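Local coordinates for protein hydrazine synthase subunit gamma (Candidatus Kuenenia stuttgartiensis, PDB 5C2V) that catalyses the three-electron reduction of nitric oxide to hydroxylamine, the first half-reaction of hydrazine synthesis in anammox bacteria, and binds two c-type hemes, at residues G158-N163 with D263-G268; E41-G46 with I148-A153; G107-P112 with V253-T258. One frame throughout, in Å; residues are numbered along the deposited sequence.

Contact 1 (G158-N163 with D263-G268). With CA (calcium ion), chain S; HEC (heme c), chain B.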
loop_
_atom_site.group_PDB
_atom_site.type_symbol
_atom_site.label_atom_id
_atom_site.label_comp_id
_atom_site.label_asym_id
_atom_site.label_seq_id
_atom_site.Cartn_x
_atom_site.Cartn_y
_atom_site.Cartn_z
ATOM N N GLY C 158 -15.505 49.058 -42.369
ATOM C CA GLY C 158 -16.263 49.318 -43.579
ATOM C C GLY C 158 -16.556 48.023 -44.314
ATOM O O GLY C 158 -15.789 47.064 -44.222
ATOM N N SER C 159 -17.660 47.994 -45.053
ATOM C CA SER C 159 -18.109 46.769 -45.708
ATOM C C SER C 159 -17.408 46.509 -47.043
ATOM O O SER C 159 -17.351 47.387 -47.905
ATOM C CB SER C 159 -19.621 46.808 -45.924
ATOM O OG SER C 159 -20.080 45.609 -46.521
ATOM N N PRO C 160 -16.866 45.292 -47.204
ATOM C CA PRO C 160 -16.213 44.771 -48.413
ATOM C C PRO C 160 -17.173 44.481 -49.567
ATOM O O PRO C 160 -16.735 44.318 -50.707
ATOM C CB PRO C 160 -15.571 43.472 -47.923
ATOM C CG PRO C 160 -16.441 43.033 -46.804
ATOM C CD PRO C 160 -16.869 44.297 -46.116
ATOM N N PHE C 161 -18.465 44.421 -49.267
ATOM C CA PHE C 161 -19.460 43.867 -50.182
ATOM C C PHE C 161 -20.037 44.889 -51.161
ATOM O O PHE C 161 -21.008 44.606 -51.864
ATOM C CB PHE C 161 -20.583 43.201 -49.386
ATOM C CG PHE C 161 -20.149 41.949 -48.680
ATOM C CD1 PHE C 161 -20.029 40.757 -49.374
ATOM C CD2 PHE C 161 -19.844 41.966 -47.329
ATOM C CE1 PHE C 161 -19.622 39.602 -48.733
ATOM C CE2 PHE C 161 -19.438 40.814 -46.682
ATOM C CZ PHE C 161 -19.327 39.631 -47.386
ATOM N N ARG C 162 -19.440 46.074 -51.202
ATOM C CA ARG C 162 -19.910 47.137 -52.081
ATOM C C ARG C 162 -18.911 47.369 -53.211
ATOM O O ARG C 162 -17.736 47.021 -53.090
ATOM C CB ARG C 162 -20.128 48.433 -51.298
ATOM C CG ARG C 162 -20.963 48.265 -50.040
ATOM C CD ARG C 162 -21.776 49.514 -49.745
ATOM N NE ARG C 162 -20.944 50.635 -49.315
ATOM C CZ ARG C 162 -21.214 51.403 -48.265
ATOM N NH1 ARG C 162 -22.298 51.174 -47.536
ATOM N NH2 ARG C 162 -20.405 52.403 -47.945
ATOM N N ASN C 163 -19.396 47.937 -54.312
ATOM C CA ASN C 163 -18.602 48.114 -55.527
ATOM C C ASN C 163 -17.287 48.847 -55.288
ATOM O O ASN C 163 -17.195 49.710 -54.415
ATOM C CB ASN C 163 -19.408 48.880 -56.581
ATOM C CG ASN C 163 -20.611 48.105 -57.080
ATOM O OD1 ASN C 163 -20.543 46.894 -57.289
ATOM N ND2 ASN C 163 -21.723 48.804 -57.276
ATOM N N ASP C 263 -20.362 47.398 -39.721
ATOM C CA ASP C 263 -19.535 46.191 -39.666
ATOM C C ASP C 263 -20.299 44.988 -39.123
ATOM O O ASP C 263 -19.706 44.085 -38.534
ATOM C CB ASP C 263 -18.284 46.425 -38.815
ATOM C CG ASP C 263 -17.283 47.339 -39.484
ATOM O OD1 ASP C 263 -17.324 47.468 -40.725
ATOM O OD2 ASP C 263 -16.447 47.922 -38.765
ATOM N N ILE C 264 -21.613 44.973 -39.327
ATOM C CA ILE C 264 -22.444 43.883 -38.829
ATOM C C ILE C 264 -22.161 42.600 -39.608
ATOM O O ILE C 264 -22.552 41.512 -39.195
ATOM C CB ILE C 264 -23.947 44.228 -38.914
ATOM C CG1 ILE C 264 -24.757 43.368 -37.940
ATOM C CG2 ILE C 264 -24.457 44.077 -40.335
ATOM C CD1 ILE C 264 -24.382 43.570 -36.491
ATOM N N TYR C 265 -21.470 42.735 -40.733
ATOM C CA TYR C 265 -21.057 41.578 -41.513
ATOM C C TYR C 265 -20.027 40.761 -40.740
ATOM O O TYR C 265 -19.930 39.545 -40.908
ATOM C CB TYR C 265 -20.477 42.017 -42.861
ATOM C CG TYR C 265 -19.076 42.578 -42.762
ATOM C CD1 TYR C 265 -18.856 43.877 -42.325
ATOM C CD2 TYR C 265 -17.972 41.804 -43.100
ATOM C CE1 TYR C 265 -17.575 44.392 -42.228
ATOM C CE2 TYR C 265 -16.688 42.310 -43.005
ATOM C CZ TYR C 265 -16.496 43.604 -42.570
ATOM O OH TYR C 265 -15.220 44.109 -42.476
ATOM N N ALA C 266 -19.255 41.444 -39.896
ATOM C CA ALA C 266 -18.136 40.821 -39.197
ATOM C C ALA C 266 -18.459 40.359 -37.773
ATOM O O ALA C 266 -17.611 39.752 -37.120
ATOM C CB ALA C 266 -16.951 41.776 -39.172
ATOM N N SER C 267 -19.672 40.621 -37.292
ATOM C CA SER C 267 -20.054 40.097 -35.984
ATOM C C SER C 267 -20.522 38.671 -36.166
ATOM O O SER C 267 -21.524 38.417 -36.827
ATOM C CB SER C 267 -21.166 40.930 -35.330
ATOM O OG SER C 267 -21.887 40.170 -34.356
ATOM N N GLY C 268 -19.792 37.732 -35.586
ATOM C CA GLY C 268 -20.259 36.366 -35.582
ATOM C C GLY C 268 -21.465 36.304 -34.673
ATOM O O GLY C 268 -21.367 36.703 -33.513
HETATM CA CA CA S . -21.909 39.113 -31.979
HETATM FE FE HEC B . -32.471 46.137 -34.627
HETATM C CHA HEC B . -30.115 44.371 -32.856
HETATM C CHB HEC B . -31.147 44.976 -37.560
HETATM C CHC HEC B . -35.236 47.287 -36.335
HETATM C CHD HEC B . -33.615 47.617 -31.774
HETATM N NA HEC B . -30.930 44.881 -35.118
HETATM C C1A HEC B . -30.044 44.299 -34.231
HETATM C C2A HEC B . -29.037 43.599 -35.006
HETATM C C3A HEC B . -29.320 43.765 -36.301
HETATM C C4A HEC B . -30.518 44.574 -36.401
HETATM C CMA HEC B . -28.509 43.195 -37.485
HETATM C CAA HEC B . -27.842 42.805 -34.433
HETATM C CBA HEC B . -26.855 43.769 -33.781
HETATM C CGA HEC B . -25.811 42.994 -33.020
HETATM O O1A HEC B . -24.767 43.591 -32.654
HETATM O O2A HEC B . -26.021 41.776 -32.784
HETATM N NB HEC B . -33.049 46.201 -36.604
HETATM C C1B HEC B . -32.412 45.521 -37.626
HETATM C C2B HEC B . -33.309 45.476 -38.762
HETATM C C3B HEC B . -34.436 46.120 -38.426
HETATM C C4B HEC B . -34.296 46.585 -37.058
HETATM C CMB HEC B . -32.985 44.811 -40.119
HETATM C CAB HEC B . -35.688 46.334 -39.310
HETATM C CBB HEC B . -36.433 44.997 -39.518
HETATM N NC HEC B . -34.122 47.248 -34.146
HETATM C C1C HEC B . -35.149 47.611 -34.996
HETATM C C2C HEC B . -36.161 48.285 -34.207
HETATM C C3C HEC B . -35.661 48.478 -32.980
HETATM C C4C HEC B . -34.403 47.760 -32.895
HETATM C CMC HEC B . -37.402 48.992 -34.797
HETATM C CAC HEC B . -36.349 49.213 -31.805
HETATM C CBC HEC B . -37.601 48.439 -31.336
HETATM N ND HEC B . -31.898 46.063 -32.617
HETATM C C1D HEC B . -32.642 46.656 -31.600
HETATM C C2D HEC B . -32.228 46.097 -30.331
HETATM C C3D HEC B . -31.128 45.082 -30.676
HETATM C C4D HEC B . -30.997 45.129 -32.115
HETATM C CMD HEC B . -32.775 46.453 -28.931
HETATM C CAD HEC B . -30.333 44.183 -29.704
HETATM C CBD HEC B . -31.277 43.167 -29.072
HETATM C CGD HEC B . -30.481 42.101 -28.370
HETATM O O1D HEC B . -31.100 41.143 -27.837
HETATM O O2D HEC B . -29.228 42.208 -28.345
HETATM O O HOH W 1 -19.929 37.987 -32.619
HETATM O O HOH W 2 -20.606 41.062 -31.409
#

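Contact 2 (E41-G46 with I148-A153)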
loop_
_atom_site.group_PDB
_atom_site.type_symbol
_atom_site.label_atom_id
_atom_site.label_comp_id
_atom_site.label_asym_id
_atom_site.label_seq_id
_atom_site.Cartn_x
_atom_site.Cartn_y
_atom_site.Cartn_z
ATOM N N GLU C 41 -1.051 59.044 -27.159
ATOM C CA GLU C 41 0.299 58.574 -26.870
ATOM C C GLU C 41 0.271 57.303 -26.024
ATOM O O GLU C 41 1.286 56.620 -25.881
ATOM C CB GLU C 41 1.112 59.664 -26.164
ATOM C CG GLU C 41 0.559 60.117 -24.817
ATOM C CD GLU C 41 -0.502 61.198 -24.941
ATOM O OE1 GLU C 41 -1.016 61.412 -26.060
ATOM O OE2 GLU C 41 -0.819 61.839 -23.917
ATOM N N LEU C 42 -0.894 56.994 -25.462
ATOM C CA LEU C 42 -1.057 55.808 -24.625
ATOM C C LEU C 42 -1.668 54.614 -25.363
ATOM O O LEU C 42 -1.844 53.547 -24.777
ATOM C CB LEU C 42 -1.918 56.143 -23.405
ATOM C CG LEU C 42 -1.398 57.260 -22.498
ATOM C CD1 LEU C 42 -2.283 57.415 -21.271
ATOM C CD2 LEU C 42 0.043 56.994 -22.098
ATOM N N VAL C 43 -1.989 54.793 -26.640
ATOM C CA VAL C 43 -2.763 53.793 -27.378
ATOM C C VAL C 43 -2.006 52.473 -27.590
ATOM O O VAL C 43 -2.602 51.393 -27.528
ATOM C CB VAL C 43 -3.224 54.354 -28.750
ATOM C CG1 VAL C 43 -2.034 54.752 -29.608
ATOM C CG2 VAL C 43 -4.110 53.351 -29.479
ATOM N N ARG C 44 -0.699 52.553 -27.817
ATOM C CA ARG C 44 0.092 51.357 -28.087
ATOM C C ARG C 44 0.267 50.527 -26.819
ATOM O O ARG C 44 0.197 49.295 -26.858
ATOM C CB ARG C 44 1.454 51.728 -28.675
ATOM C CG ARG C 44 2.134 50.580 -29.407
ATOM C CD ARG C 44 3.349 51.051 -30.188
ATOM N NE ARG C 44 3.784 50.056 -31.164
ATOM C CZ ARG C 44 4.681 49.107 -30.917
ATOM N NH1 ARG C 44 5.246 49.021 -29.721
ATOM N NH2 ARG C 44 5.016 48.244 -31.867
ATOM N N TYR C 45 0.497 51.209 -25.700
ATOM C CA TYR C 45 0.560 50.555 -24.398
ATOM C C TYR C 45 -0.739 49.804 -24.140
ATOM O O TYR C 45 -0.738 48.674 -23.645
ATOM C CB TYR C 45 0.812 51.575 -23.285
ATOM C CG TYR C 45 2.080 52.382 -23.449
ATOM C CD1 TYR C 45 3.318 51.842 -23.123
ATOM C CD2 TYR C 45 2.039 53.689 -23.918
ATOM C CE1 TYR C 45 4.479 52.578 -23.269
ATOM C CE2 TYR C 45 3.195 54.433 -24.066
ATOM C CZ TYR C 45 4.413 53.873 -23.739
ATOM O OH TYR C 45 5.566 54.609 -23.885
ATOM N N GLY C 46 -1.847 50.450 -24.490
ATOM C CA GLY C 46 -3.160 49.849 -24.374
ATOM C C GLY C 46 -3.294 48.622 -25.252
ATOM O O GLY C 46 -3.919 47.638 -24.857
ATOM N N ILE C 148 -8.180 51.799 -22.289
ATOM C CA ILE C 148 -9.378 52.506 -22.729
ATOM C C ILE C 148 -9.076 53.393 -23.933
ATOM O O ILE C 148 -9.892 53.510 -24.848
ATOM C CB ILE C 148 -9.974 53.358 -21.595
ATOM C CG1 ILE C 148 -10.251 52.483 -20.373
ATOM C CG2 ILE C 148 -11.251 54.049 -22.052
ATOM C CD1 ILE C 148 -11.101 51.270 -20.676
ATOM N N CYS C 149 -7.896 54.008 -23.936
ATOM C CA CYS C 149 -7.462 54.811 -25.073
ATOM C C CYS C 149 -7.347 53.955 -26.330
ATOM O O CYS C 149 -7.702 54.397 -27.423
ATOM C CB CYS C 149 -6.127 55.498 -24.780
ATOM S SG CYS C 149 -6.225 56.861 -23.595
ATOM N N TYR C 150 -6.854 52.729 -26.170
ATOM C CA TYR C 150 -6.757 51.806 -27.297
ATOM C C TYR C 150 -8.137 51.425 -27.816
ATOM O O TYR C 150 -8.353 51.337 -29.026
ATOM C CB TYR C 150 -5.986 50.542 -26.912
ATOM C CG TYR C 150 -6.116 49.435 -27.936
ATOM C CD1 TYR C 150 -5.376 49.462 -29.112
ATOM C CD2 TYR C 150 -6.986 48.370 -27.734
ATOM C CE1 TYR C 150 -5.498 48.460 -30.056
ATOM C CE2 TYR C 150 -7.114 47.364 -28.673
ATOM C CZ TYR C 150 -6.366 47.413 -29.832
ATOM O OH TYR C 150 -6.490 46.411 -30.768
ATOM N N ILE C 151 -9.067 51.187 -26.897
ATOM C CA ILE C 151 -10.421 50.788 -27.273
ATOM C C ILE C 151 -11.160 51.912 -27.998
ATOM O O ILE C 151 -11.842 51.678 -28.997
ATOM C CB ILE C 151 -11.230 50.357 -26.042
ATOM C CG1 ILE C 151 -10.567 49.149 -25.383
ATOM C CG2 ILE C 151 -12.664 50.027 -26.425
ATOM C CD1 ILE C 151 -10.722 49.129 -23.895
ATOM N N ARG C 152 -11.013 53.132 -27.492
ATOM C CA ARG C 152 -11.671 54.294 -28.080
ATOM C C ARG C 152 -11.106 54.631 -29.457
ATOM O O ARG C 152 -11.786 55.237 -30.285
ATOM C CB ARG C 152 -11.536 55.503 -27.150
ATOM C CG ARG C 152 -12.322 55.375 -25.856
ATOM C CD ARG C 152 -11.871 56.388 -24.815
ATOM N NE ARG C 152 -12.136 57.766 -25.219
ATOM C CZ ARG C 152 -11.899 58.823 -24.450
ATOM N NH1 ARG C 152 -11.394 58.661 -23.234
ATOM N NH2 ARG C 152 -12.168 60.044 -24.893
ATOM N N ALA C 153 -9.862 54.228 -29.699
ATOM C CA ALA C 153 -9.177 54.555 -30.944
ATOM C C ALA C 153 -9.517 53.577 -32.064
ATOM O O ALA C 153 -9.045 53.727 -33.191
ATOM C CB ALA C 153 -7.674 54.592 -30.719
#

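Contact 3 (G107-P112 with V253-T258). With CA (calcium ion), chain T; HEC (heme c), chain B.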
loop_
_atom_site.group_PDB
_atom_site.type_symbol
_atom_site.label_atom_id
_atom_site.label_comp_id
_atom_site.label_asym_id
_atom_site.label_seq_id
_atom_site.Cartn_x
_atom_site.Cartn_y
_atom_site.Cartn_z
ATOM N N GLY C 107 -29.345 47.301 -21.044
ATOM C CA GLY C 107 -29.453 48.747 -20.982
ATOM C C GLY C 107 -29.823 49.287 -19.616
ATOM O O GLY C 107 -29.558 48.657 -18.592
ATOM N N PHE C 108 -30.442 50.464 -19.606
ATOM C CA PHE C 108 -30.793 51.148 -18.367
ATOM C C PHE C 108 -31.856 50.404 -17.567
ATOM O O PHE C 108 -31.876 50.476 -16.339
ATOM C CB PHE C 108 -31.278 52.569 -18.662
ATOM C CG PHE C 108 -30.205 53.476 -19.192
ATOM C CD1 PHE C 108 -29.360 54.149 -18.325
ATOM C CD2 PHE C 108 -30.045 53.660 -20.555
ATOM C CE1 PHE C 108 -28.372 54.985 -18.808
ATOM C CE2 PHE C 108 -29.059 54.495 -21.045
ATOM C CZ PHE C 108 -28.221 55.159 -20.169
ATOM N N THR C 109 -32.738 49.697 -18.266
ATOM C CA THR C 109 -33.812 48.967 -17.603
ATOM C C THR C 109 -33.242 47.880 -16.697
ATOM O O THR C 109 -32.479 47.023 -17.143
ATOM C CB THR C 109 -34.779 48.333 -18.621
ATOM O OG1 THR C 109 -35.229 49.332 -19.545
ATOM C CG2 THR C 109 -35.980 47.725 -17.913
ATOM N N GLY C 110 -33.621 47.923 -15.424
ATOM C CA GLY C 110 -33.144 46.959 -14.449
ATOM C C GLY C 110 -31.711 47.181 -13.999
ATOM O O GLY C 110 -31.151 46.353 -13.281
ATOM N N HIS C 111 -31.114 48.296 -14.411
ATOM C CA HIS C 111 -29.718 48.575 -14.076
ATOM C C HIS C 111 -29.481 49.989 -13.546
ATOM O O HIS C 111 -28.977 50.848 -14.272
ATOM C CB HIS C 111 -28.826 48.340 -15.296
ATOM C CG HIS C 111 -28.505 46.900 -15.542
ATOM N ND1 HIS C 111 -27.543 46.219 -14.822
ATOM C CD2 HIS C 111 -29.005 46.013 -16.431
ATOM C CE1 HIS C 111 -27.473 44.974 -15.256
ATOM N NE2 HIS C 111 -28.348 44.821 -16.232
ATOM N N PRO C 112 -29.839 50.234 -12.276
ATOM C CA PRO C 112 -29.514 51.505 -11.618
ATOM C C PRO C 112 -28.017 51.633 -11.339
ATOM O O PRO C 112 -27.521 52.734 -11.098
ATOM C CB PRO C 112 -30.311 51.437 -10.313
ATOM C CG PRO C 112 -30.464 49.982 -10.045
ATOM C CD PRO C 112 -30.594 49.331 -11.391
ATOM N N VAL C 253 -32.968 40.616 -17.547
ATOM C CA VAL C 253 -33.679 41.775 -18.086
ATOM C C VAL C 253 -34.305 41.462 -19.444
ATOM O O VAL C 253 -33.824 40.593 -20.174
ATOM C CB VAL C 253 -32.750 43.000 -18.241
ATOM C CG1 VAL C 253 -32.191 43.431 -16.891
ATOM C CG2 VAL C 253 -31.627 42.697 -19.219
ATOM N N LYS C 254 -35.392 42.155 -19.768
ATOM C CA LYS C 254 -36.062 41.971 -21.053
ATOM C C LYS C 254 -35.618 42.961 -22.130
ATOM O O LYS C 254 -35.943 42.788 -23.304
ATOM C CB LYS C 254 -37.577 42.078 -20.874
ATOM C CG LYS C 254 -38.127 41.256 -19.727
ATOM C CD LYS C 254 -39.630 41.432 -19.605
ATOM C CE LYS C 254 -40.188 40.603 -18.464
ATOM N NZ LYS C 254 -41.670 40.707 -18.380
ATOM N N GLU C 255 -34.870 43.989 -21.739
ATOM C CA GLU C 255 -34.542 45.073 -22.664
ATOM C C GLU C 255 -33.037 45.280 -22.797
ATOM O O GLU C 255 -32.285 45.039 -21.854
ATOM C CB GLU C 255 -35.215 46.372 -22.215
ATOM C CG GLU C 255 -36.731 46.292 -22.146
ATOM C CD GLU C 255 -37.369 47.620 -21.792
ATOM O OE1 GLU C 255 -36.626 48.571 -21.470
ATOM O OE2 GLU C 255 -38.613 47.714 -21.837
ATOM N N PHE C 256 -32.601 45.733 -23.971
ATOM C CA PHE C 256 -31.174 45.819 -24.263
ATOM C C PHE C 256 -30.777 47.079 -25.032
ATOM O O PHE C 256 -31.571 47.641 -25.785
ATOM C CB PHE C 256 -30.729 44.584 -25.050
ATOM C CG PHE C 256 -31.190 43.288 -24.449
ATOM C CD1 PHE C 256 -30.490 42.704 -23.408
ATOM C CD2 PHE C 256 -32.331 42.658 -24.921
ATOM C CE1 PHE C 256 -30.916 41.514 -22.848
ATOM C CE2 PHE C 256 -32.762 41.469 -24.367
ATOM C CZ PHE C 256 -32.053 40.896 -23.329
ATOM N N ASP C 257 -29.535 47.505 -24.830
ATOM C CA ASP C 257 -28.959 48.627 -25.561
ATOM C C ASP C 257 -28.702 48.244 -27.017
ATOM O O ASP C 257 -28.056 47.233 -27.295
ATOM C CB ASP C 257 -27.665 49.088 -24.881
ATOM C CG ASP C 257 -26.836 50.009 -25.753
ATOM O OD1 ASP C 257 -27.248 51.171 -25.957
ATOM O OD2 ASP C 257 -25.759 49.576 -26.219
ATOM N N THR C 258 -29.213 49.051 -27.942
ATOM C CA THR C 258 -29.105 48.748 -29.367
ATOM C C THR C 258 -27.686 48.941 -29.890
ATOM O O THR C 258 -27.094 50.007 -29.718
ATOM C CB THR C 258 -30.059 49.617 -30.207
ATOM O OG1 THR C 258 -29.457 50.895 -30.449
ATOM C CG2 THR C 258 -31.384 49.803 -29.492
HETATM CA CA CA T . -24.029 51.150 -26.679
HETATM FE FE HEC B . -32.471 46.137 -34.627
HETATM C CHA HEC B . -30.115 44.371 -32.856
HETATM C CHB HEC B . -31.147 44.976 -37.560
HETATM C CHC HEC B . -35.236 47.287 -36.335
HETATM C CHD HEC B . -33.615 47.617 -31.774
HETATM N NA HEC B . -30.930 44.881 -35.118
HETATM C C1A HEC B . -30.044 44.299 -34.231
HETATM C C2A HEC B . -29.037 43.599 -35.006
HETATM C C3A HEC B . -29.320 43.765 -36.301
HETATM C C4A HEC B . -30.518 44.574 -36.401
HETATM C CMA HEC B . -28.509 43.195 -37.485
HETATM C CAA HEC B . -27.842 42.805 -34.433
HETATM C CBA HEC B . -26.855 43.769 -33.781
HETATM C CGA HEC B . -25.811 42.994 -33.020
HETATM O O1A HEC B . -24.767 43.591 -32.654
HETATM O O2A HEC B . -26.021 41.776 -32.784
HETATM N NB HEC B . -33.049 46.201 -36.604
HETATM C C1B HEC B . -32.412 45.521 -37.626
HETATM C C2B HEC B . -33.309 45.476 -38.762
HETATM C C3B HEC B . -34.436 46.120 -38.426
HETATM C C4B HEC B . -34.296 46.585 -37.058
HETATM C CMB HEC B . -32.985 44.811 -40.119
HETATM C CAB HEC B . -35.688 46.334 -39.310
HETATM C CBB HEC B . -36.433 44.997 -39.518
HETATM N NC HEC B . -34.122 47.248 -34.146
HETATM C C1C HEC B . -35.149 47.611 -34.996
HETATM C C2C HEC B . -36.161 48.285 -34.207
HETATM C C3C HEC B . -35.661 48.478 -32.980
HETATM C C4C HEC B . -34.403 47.760 -32.895
HETATM C CMC HEC B . -37.402 48.992 -34.797
HETATM C CAC HEC B . -36.349 49.213 -31.805
HETATM C CBC HEC B . -37.601 48.439 -31.336
HETATM N ND HEC B . -31.898 46.063 -32.617
HETATM C C1D HEC B . -32.642 46.656 -31.600
HETATM C C2D HEC B . -32.228 46.097 -30.331
HETATM C C3D HEC B . -31.128 45.082 -30.676
HETATM C C4D HEC B . -30.997 45.129 -32.115
HETATM C CMD HEC B . -32.775 46.453 -28.931
HETATM C CAD HEC B . -30.333 44.183 -29.704
HETATM C CBD HEC B . -31.277 43.167 -29.072
HETATM C CGD HEC B . -30.481 42.101 -28.370
HETATM O O1D HEC B . -31.100 41.143 -27.837
HETATM O O2D HEC B . -29.228 42.208 -28.345
HETATM O O HOH W 3 -25.673 52.875 -26.689
HETATM O O HOH W 4 -24.390 50.769 -29.010
HETATM O O HOH W 5 -22.384 49.410 -26.676
#

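Contact 1 (G158-N163 with D263-G268)
The type I beta turn from Asp-263 to Ala-266, which leads into a calcium site, meets the 158-163 loop through Asp-263 and Tyr-265. The turn is closed by Ala-266 N to Asp-263 O, 3.0 Å. Gly-158 N donates to Asp-263 OD1 at 2.9 Å, arriving on the syn lone pair, with an N-H...O angle of 138°. OD2 accepts from the backbone N of Thr-157, the residue preceding the 158-163 segment, so the two carboxylate oxygens take successive backbone amides. The Tyr-265 ring lies between two aliphatic groups: Ala-266 CB over the centre of one face, Pro-160 CD on the opposite face, offset toward the rim. The latter is a CH-pi contact, CD lying 3.8 Å from the ring centroid and 17° off its normal. Phe-161 CE2 approaches Tyr-265 CD2 at 4.0 Å. Within the turn, Ile-264 CD1 rests 3.7 Å from CBA of the second heme; just after it, Ser-267 OG binds calcium at 2.6 Å, together with Asn-90, Thr-269 and two waters. Thus the loop joining helices 141-152 and 170-179 packs on the connection between strand 256-257 and helix 301-312, with Met-119 of the beta subunit against both Phe-161 and Tyr-265.

Contact 2 (E41-G46 with I148-A153)
Val-43 and Tyr-150 bring the first turn of helix 43-51 against the last turn of helix 141-152, their CA atoms only 4.5 Å apart. Apolar contact carries most of the interface. Val-43 CG2, anti to the backbone N, is the branch that does the touching: it lies 3.8 Å from Tyr-150 CA and 4.0 Å from Ala-153 CB, and so rests on the backbone of the second helix at its C-terminal end. Farther along, Leu-42 CB meets Cys-149 SG more loosely, at 4.4 Å, and the Leu-42 side chain also reaches Met-142, Glu-145 and Ala-146 one or two turns back on helix 141-152.

A second group of contacts sets side-chain carbon against backbone. Tyr-150 CB stands 3.5 Å from Val-43 O and 3.7 Å from Gly-46 C, fitting against the first turn of helix 43-51. Gly-46 has no side chain, and its backbone itself packs against Tyr-150 CB. Tyr-150 CG is anti to the backbone N (chi1 167°), and the ring beyond it meets Phe-50 of helix 43-51 with the planes at about 40°.

The backbone hydrogen bonds stay within each segment: Gly-46 N to Leu-42 O at 3.1 Å, and Arg-152 N to Ile-148 O at 2.9 Å. None passes between the segments. Val-8 of the beta subunit packs on both Val-43 and Ala-153, covering the seam, while Ile-151 touches the first heme. The contact therefore holds by shape and burial of carbon surface, with no polar cross-link, and forms part of the hydrophobic packing of the lobe that contains the probable active-site heme.

Contact 3 (G107-P112 with V253-T258)
His-111 and Val-253 cross at about a right angle, Val-253 CG1 coming obliquely to the imidazole, 4.1 Å from CD2. Both ring nitrogens are engaged, NE2 with Glu-106 and ND1 with Asp-113, which fixes the rotation of the ring. Phe-256, the other flat group, stacks with His-272, and heme propionate oxygen O1D lies obliquely to its ring, 3.5 Å from CD2. Across the segments the polar link is Thr-109 OG1 donating to Glu-255 OE1, 2.5 Å, a value not to be over-read at this resolution. Glu-255 runs extended beyond CG (chi2 -176°), which carries CD out toward Thr-109. Val-253 CG1 also packs 3.6 Å from Thr-109 O, in the type II turn from Phe-108 to His-111, whose closing bond is His-111 N to Phe-108 O at 3.0 Å. The Gly-107 backbone lies beside strand 256-257, its N 3.8 Å from Asp-257 N. Asp-257 OD2 binds calcium at 2.4 Å, with three waters and the carbonyls of Leu-100 and Pro-102 completing the site. One strand therefore offers a carboxylate to the ion and an aromatic ring beside a propionate of the second heme, and the calcium charge probably offsets that of Asp-257.

Overall arrangement
Along the chain the segments run 41-46, 107-112, 148-153, 158-163, 253-258, 263-268, so contact 2 closes before contact 1 opens, while contact 3 alternates with both. Their centres are 24 to 28 Å apart and none touches another; contacts 1 and 3 come nearest, about 9 Å between nearest atoms, on opposite sides of the chain's centre. Both reach the second heme, the probable electron-transfer group, and the 253-268 region supplies a segment to each and ligands to two calcium sites. Contact 2 instead joins helices 43-51 and 141-152, the second of which touches the first heme. Helix 141-152 runs on into the loop of contact 1, so contacts 2 and 1 follow closely along the chain.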